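Local coordinates for protein chymotrypsin-like serine protease (PDB 1MBM) that probably cleaves viral polyproteins as a chymotrypsin-like serine endopeptidase of equine arteritis virus, at residues 82-96 and 99-113. Numbering follows the deposited sequence.
Sequences PTTGPASWCTATGDE and LLSGEVCLAWTTSGD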
loop_
_atom_site.group_PDB
_atom_site.type_symbol
_atom_site.label_atom_id
_atom_site.label_comp_id
_atom_site.label_asym_id
_atom_site.label_seq_id
_atom_site.Cartn_x
_atom_site.Cartn_y
_atom_site.Cartn_z
ATOM N N PRO A 82 -4.785 7.178 7.631
ATOM C CA PRO A 82 -5.034 5.750 7.828
ATOM C C PRO A 82 -6.186 5.525 8.801
ATOM O O PRO A 82 -6.293 6.197 9.826
ATOM C CB PRO A 82 -3.721 5.247 8.440
ATOM C CG PRO A 82 -3.061 6.489 8.985
ATOM C CD PRO A 82 -3.406 7.549 7.995
ATOM N N THR A 83 -7.055 4.591 8.449
ATOM C CA THR A 83 -8.156 4.181 9.296
ATOM C C THR A 83 -7.924 2.704 9.609
ATOM O O THR A 83 -7.603 1.927 8.712
ATOM C CB THR A 83 -9.472 4.405 8.532
ATOM O OG1 THR A 83 -9.818 5.798 8.603
ATOM C CG2 THR A 83 -10.639 3.714 9.207
ATOM N N THR A 84 -8.038 2.312 10.872
ATOM C CA THR A 84 -7.827 0.903 11.213
ATOM C C THR A 84 -8.884 0.012 10.547
ATOM O O THR A 84 -10.062 0.079 10.865
ATOM C CB THR A 84 -7.839 0.689 12.741
ATOM O OG1 THR A 84 -6.788 1.460 13.349
ATOM C CG2 THR A 84 -7.468 -0.758 13.063
ATOM N N GLY A 85 -8.452 -0.814 9.606
ATOM C CA GLY A 85 -9.365 -1.676 8.883
ATOM C C GLY A 85 -8.688 -2.239 7.650
ATOM O O GLY A 85 -7.474 -2.100 7.480
ATOM N N PRO A 86 -9.465 -2.887 6.789
ATOM C CA PRO A 86 -8.937 -3.430 5.542
ATOM C C PRO A 86 -8.424 -2.325 4.610
ATOM O O PRO A 86 -8.898 -1.199 4.644
ATOM C CB PRO A 86 -10.160 -4.116 4.922
ATOM C CG PRO A 86 -11.332 -3.404 5.560
ATOM C CD PRO A 86 -10.895 -3.207 6.967
ATOM N N ALA A 87 -7.433 -2.661 3.800
ATOM C CA ALA A 87 -6.903 -1.752 2.799
ATOM C C ALA A 87 -6.449 -2.599 1.626
ATOM O O ALA A 87 -6.160 -3.789 1.784
ATOM C CB ALA A 87 -5.748 -0.919 3.351
ATOM N N SER A 88 -6.422 -2.003 0.445
ATOM C CA SER A 88 -6.002 -2.720 -0.741
ATOM C C SER A 88 -4.622 -2.248 -1.151
ATOM O O SER A 88 -4.393 -1.046 -1.298
ATOM C CB SER A 88 -6.989 -2.489 -1.899
ATOM O OG SER A 88 -8.265 -3.071 -1.653
ATOM N N TRP A 89 -3.709 -3.206 -1.287
ATOM C CA TRP A 89 -2.379 -2.980 -1.822
ATOM C C TRP A 89 -2.542 -3.214 -3.317
ATOM O O TRP A 89 -2.800 -4.335 -3.741
ATOM C CB TRP A 89 -1.385 -4.011 -1.260
ATOM C CG TRP A 89 -0.699 -3.599 0.023
ATOM C CD1 TRP A 89 0.629 -3.313 0.186
ATOM C CD2 TRP A 89 -1.293 -3.463 1.318
ATOM N NE1 TRP A 89 0.891 -2.984 1.496
ATOM C CE2 TRP A 89 -0.270 -3.065 2.214
ATOM C CE3 TRP A 89 -2.595 -3.609 1.815
ATOM C CZ2 TRP A 89 -0.503 -2.839 3.569
ATOM C CZ3 TRP A 89 -2.826 -3.373 3.164
ATOM C CH2 TRP A 89 -1.784 -2.989 4.024
ATOM N N CYS A 90 -2.407 -2.156 -4.110
ATOM C CA CYS A 90 -2.665 -2.235 -5.547
ATOM C C CYS A 90 -1.429 -2.653 -6.324
ATOM O O CYS A 90 -0.754 -1.814 -6.921
ATOM C CB CYS A 90 -3.198 -0.896 -6.065
ATOM S SG CYS A 90 -4.646 -0.285 -5.148
ATOM N N THR A 91 -1.135 -3.949 -6.321
ATOM C CA THR A 91 0.061 -4.427 -7.006
ATOM C C THR A 91 -0.173 -4.589 -8.499
ATOM O O THR A 91 -1.307 -4.521 -8.986
ATOM C CB THR A 91 0.558 -5.762 -6.406
ATOM O OG1 THR A 91 -0.193 -6.860 -6.947
ATOM C CG2 THR A 91 0.280 -5.823 -4.918
ATOM N N ALA A 92 0.907 -4.828 -9.227
ATOM C CA ALA A 92 0.811 -5.035 -10.667
ATOM C C ALA A 92 0.165 -6.373 -11.050
ATOM O O ALA A 92 -0.083 -6.625 -12.228
ATOM C CB ALA A 92 2.162 -4.904 -11.289
ATOM N N THR A 93 -0.113 -7.230 -10.071
ATOM C CA THR A 93 -0.770 -8.503 -10.365
ATOM C C THR A 93 -2.066 -8.645 -9.593
ATOM O O THR A 93 -2.477 -9.751 -9.259
ATOM C CB THR A 93 0.140 -9.708 -10.064
ATOM O OG1 THR A 93 0.832 -9.490 -8.832
ATOM C CG2 THR A 93 1.265 -9.817 -11.097
ATOM N N GLY A 94 -2.709 -7.518 -9.307
ATOM C CA GLY A 94 -3.972 -7.541 -8.602
ATOM C C GLY A 94 -3.895 -6.930 -7.217
ATOM O O GLY A 94 -2.805 -6.742 -6.662
ATOM N N ASP A 95 -5.065 -6.621 -6.666
ATOM C CA ASP A 95 -5.177 -6.089 -5.326
ATOM C C ASP A 95 -4.970 -7.143 -4.250
ATOM O O ASP A 95 -5.561 -8.226 -4.281
ATOM C CB ASP A 95 -6.546 -5.452 -5.109
ATOM C CG ASP A 95 -6.695 -4.134 -5.828
ATOM O OD1 ASP A 95 -5.747 -3.714 -6.536
ATOM O OD2 ASP A 95 -7.737 -3.464 -5.762
ATOM N N GLU A 96 -4.136 -6.797 -3.282
ATOM C CA GLU A 96 -3.899 -7.647 -2.135
ATOM C C GLU A 96 -4.657 -7.012 -0.966
ATOM O O GLU A 96 -4.356 -5.883 -0.568
ATOM C CB GLU A 96 -2.398 -7.683 -1.862
ATOM C CG GLU A 96 -1.900 -8.851 -1.039
ATOM C CD GLU A 96 -2.249 -10.204 -1.631
ATOM O OE1 GLU A 96 -1.619 -10.654 -2.612
ATOM O OE2 GLU A 96 -3.161 -10.824 -1.092
ATOM N N LEU A 99 -4.487 -5.839 6.302
ATOM C CA LEU A 99 -4.851 -5.064 7.482
ATOM C C LEU A 99 -4.013 -3.813 7.487
ATOM O O LEU A 99 -2.807 -3.872 7.263
ATOM C CB LEU A 99 -4.555 -5.837 8.765
ATOM C CG LEU A 99 -4.471 -4.982 10.038
ATOM C CD1 LEU A 99 -5.864 -4.498 10.455
ATOM C CD2 LEU A 99 -3.792 -5.732 11.176
ATOM N N LEU A 100 -4.655 -2.678 7.719
ATOM C CA LEU A 100 -3.933 -1.430 7.835
ATOM C C LEU A 100 -4.297 -0.751 9.149
ATOM O O LEU A 100 -5.464 -0.678 9.502
ATOM C CB LEU A 100 -4.266 -0.498 6.659
ATOM C CG LEU A 100 -3.448 0.800 6.687
ATOM C CD1 LEU A 100 -2.580 0.945 5.458
ATOM C CD2 LEU A 100 -4.308 2.029 6.925
ATOM N N SER A 101 -3.280 -0.316 9.887
ATOM C CA SER A 101 -3.437 0.502 11.093
ATOM C C SER A 101 -2.142 1.296 11.237
ATOM O O SER A 101 -1.168 1.022 10.543
ATOM C CB SER A 101 -3.675 -0.347 12.340
ATOM O OG SER A 101 -2.519 -1.092 12.692
ATOM N N GLY A 102 -2.112 2.278 12.128
ATOM C CA GLY A 102 -0.898 3.067 12.287
ATOM C C GLY A 102 0.227 2.237 12.888
ATOM O O GLY A 102 1.392 2.409 12.554
ATOM N N GLU A 103 -0.140 1.303 13.757
ATOM C CA GLU A 103 0.835 0.495 14.467
ATOM C C GLU A 103 1.297 -0.747 13.716
ATOM O O GLU A 103 2.475 -1.095 13.771
ATOM C CB GLU A 103 0.263 0.054 15.820
ATOM C CG GLU A 103 0.022 1.175 16.814
ATOM C CD GLU A 103 -1.343 1.840 16.665
ATOM O OE1 GLU A 103 -2.119 1.479 15.749
ATOM O OE2 GLU A 103 -1.647 2.735 17.482
ATOM N N VAL A 104 0.364 -1.434 13.058
ATOM C CA VAL A 104 0.650 -2.728 12.431
ATOM C C VAL A 104 -0.065 -2.882 11.081
ATOM O O VAL A 104 -1.263 -2.620 10.968
ATOM C CB VAL A 104 0.229 -3.902 13.362
ATOM C CG1 VAL A 104 0.407 -5.255 12.671
ATOM C CG2 VAL A 104 1.008 -3.890 14.692
ATOM N N CYS A 105 0.674 -3.298 10.054
ATOM C CA CYS A 105 0.071 -3.553 8.754
ATOM C C CYS A 105 0.450 -4.961 8.283
ATOM O O CYS A 105 1.609 -5.348 8.355
ATOM C CB CYS A 105 0.527 -2.521 7.710
ATOM S SG CYS A 105 0.102 -0.783 8.040
ATOM N N LEU A 106 -0.533 -5.704 7.783
ATOM C CA LEU A 106 -0.315 -7.065 7.291
ATOM C C LEU A 106 -0.791 -7.198 5.849
ATOM O O LEU A 106 -1.892 -6.794 5.520
ATOM C CB LEU A 106 -1.083 -8.076 8.148
ATOM C CG LEU A 106 -0.903 -7.993 9.659
ATOM C CD1 LEU A 106 -1.781 -9.018 10.336
ATOM C CD2 LEU A 106 0.554 -8.219 10.015
ATOM N N ALA A 107 0.044 -7.768 4.993
ATOM C CA ALA A 107 -0.315 -7.985 3.600
ATOM C C ALA A 107 0.723 -8.919 3.005
ATOM O O ALA A 107 1.886 -8.867 3.387
ATOM C CB ALA A 107 -0.342 -6.660 2.826
ATOM N N TRP A 108 0.306 -9.784 2.088
ATOM C CA TRP A 108 1.259 -10.671 1.435
ATOM C C TRP A 108 1.873 -9.927 0.258
ATOM O O TRP A 108 1.174 -9.591 -0.698
ATOM C CB TRP A 108 0.583 -11.962 0.969
ATOM C CG TRP A 108 1.549 -12.950 0.394
ATOM C CD1 TRP A 108 2.297 -13.864 1.084
ATOM C CD2 TRP A 108 1.892 -13.116 -0.988
ATOM N NE1 TRP A 108 3.073 -14.593 0.214
ATOM C CE2 TRP A 108 2.846 -14.150 -1.064
ATOM C CE3 TRP A 108 1.486 -12.494 -2.173
ATOM C CZ2 TRP A 108 3.395 -14.578 -2.274
ATOM C CZ3 TRP A 108 2.034 -12.916 -3.371
ATOM C CH2 TRP A 108 2.975 -13.949 -3.413
ATOM N N THR A 109 3.162 -9.619 0.342
ATOM C CA THR A 109 3.844 -8.884 -0.735
ATOM C C THR A 109 5.224 -9.446 -1.061
ATOM O O THR A 109 5.788 -10.202 -0.273
ATOM C CB THR A 109 4.035 -7.399 -0.357
ATOM O OG1 THR A 109 4.760 -7.314 0.877
ATOM C CG2 THR A 109 2.697 -6.702 -0.054
ATOM N N THR A 110 5.757 -9.074 -2.229
ATOM C CA THR A 110 7.138 -9.407 -2.618
ATOM C C THR A 110 7.904 -8.114 -2.891
ATOM O O THR A 110 7.312 -7.046 -2.959
ATOM C CB THR A 110 7.194 -10.273 -3.885
ATOM O OG1 THR A 110 6.495 -9.605 -4.944
ATOM C CG2 THR A 110 6.432 -11.585 -3.695
ATOM N N SER A 111 9.213 -8.212 -3.097
ATOM C CA SER A 111 10.016 -7.011 -3.334
ATOM C C SER A 111 9.471 -6.135 -4.464
ATOM O O SER A 111 9.411 -4.905 -4.332
ATOM C CB SER A 111 11.479 -7.358 -3.602
ATOM O OG SER A 111 12.237 -6.166 -3.604
ATOM N N GLY A 112 9.056 -6.770 -5.559
ATOM C CA GLY A 112 8.485 -6.051 -6.688
ATOM C C GLY A 112 7.239 -5.224 -6.385
ATOM O O GLY A 112 6.874 -4.341 -7.172
ATOM N N ASP A 113 6.595 -5.482 -5.241
ATOM C CA ASP A 113 5.387 -4.750 -4.863
ATOM C C ASP A 113 5.696 -3.437 -4.164
ATOM O O ASP A 113 4.770 -2.691 -3.841
ATOM C CB ASP A 113 4.498 -5.565 -3.917
ATOM C CG ASP A 113 3.951 -6.829 -4.550
ATOM O OD1 ASP A 113 3.730 -6.851 -5.779
ATOM O OD2 ASP A 113 3.703 -7.852 -3.877
HETATM O O HOH W 1 -4.881 3.290 12.707
HETATM O O HOH W 2 3.508 -5.440 -7.988
HETATM O O HOH W 3 -2.729 -9.829 1.859
#
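Trp89 lays its indole across the methyl group of Ala107, whose CB stands 3.6 Å from the centroid of the six-membered ring and 12° off the ring normal, a CH-pi contact over the face. Its CG lies anti to its own carbonyl carbon (chi1 -90°), which carries the indole over to 99-113; Leu99 O and Cys105 CB meet the edge near the ring plane, with Leu99 O 3.5 Å from Trp89 CH2. His128 also meets this indole, its ring steeply inclined to it.

Leu100 CB touches Ala87 CB, while its CD2 branch reaches Pro82 CB at 3.6 Å. The strands pair antiparallel, with Gly85 opposite Leu100: Gly85 N donates to Leu100 O with an N-H...O angle of 163°, and Leu100 N returns a bond to Gly85 O at 2.9 Å. These bonds join strands 85-91 and 94-100, a beta hairpin in the second barrel of the chymotrypsin-like fold, ahead of the C-terminal extension. Nearby, a water bridges Thr84 OG1 and Gly102 N.

At the hairpin's turn, Thr91 CB packs against Asp113 OD1 at 3.4 Å, and a second water links that oxygen to Ala92 N. Glu96 CG, set anti to the backbone N, comes within 3.2 Å of Trp108 O, and the bend at chi2 then turns the carboxylate so that OE1 meets the indole edge of Trp108. Arg197 forms salt bridges with both Glu96 OE1 and Asp113 OD2, spanning two carboxylates of like charge, and Asn196 N binds Glu96 OE2.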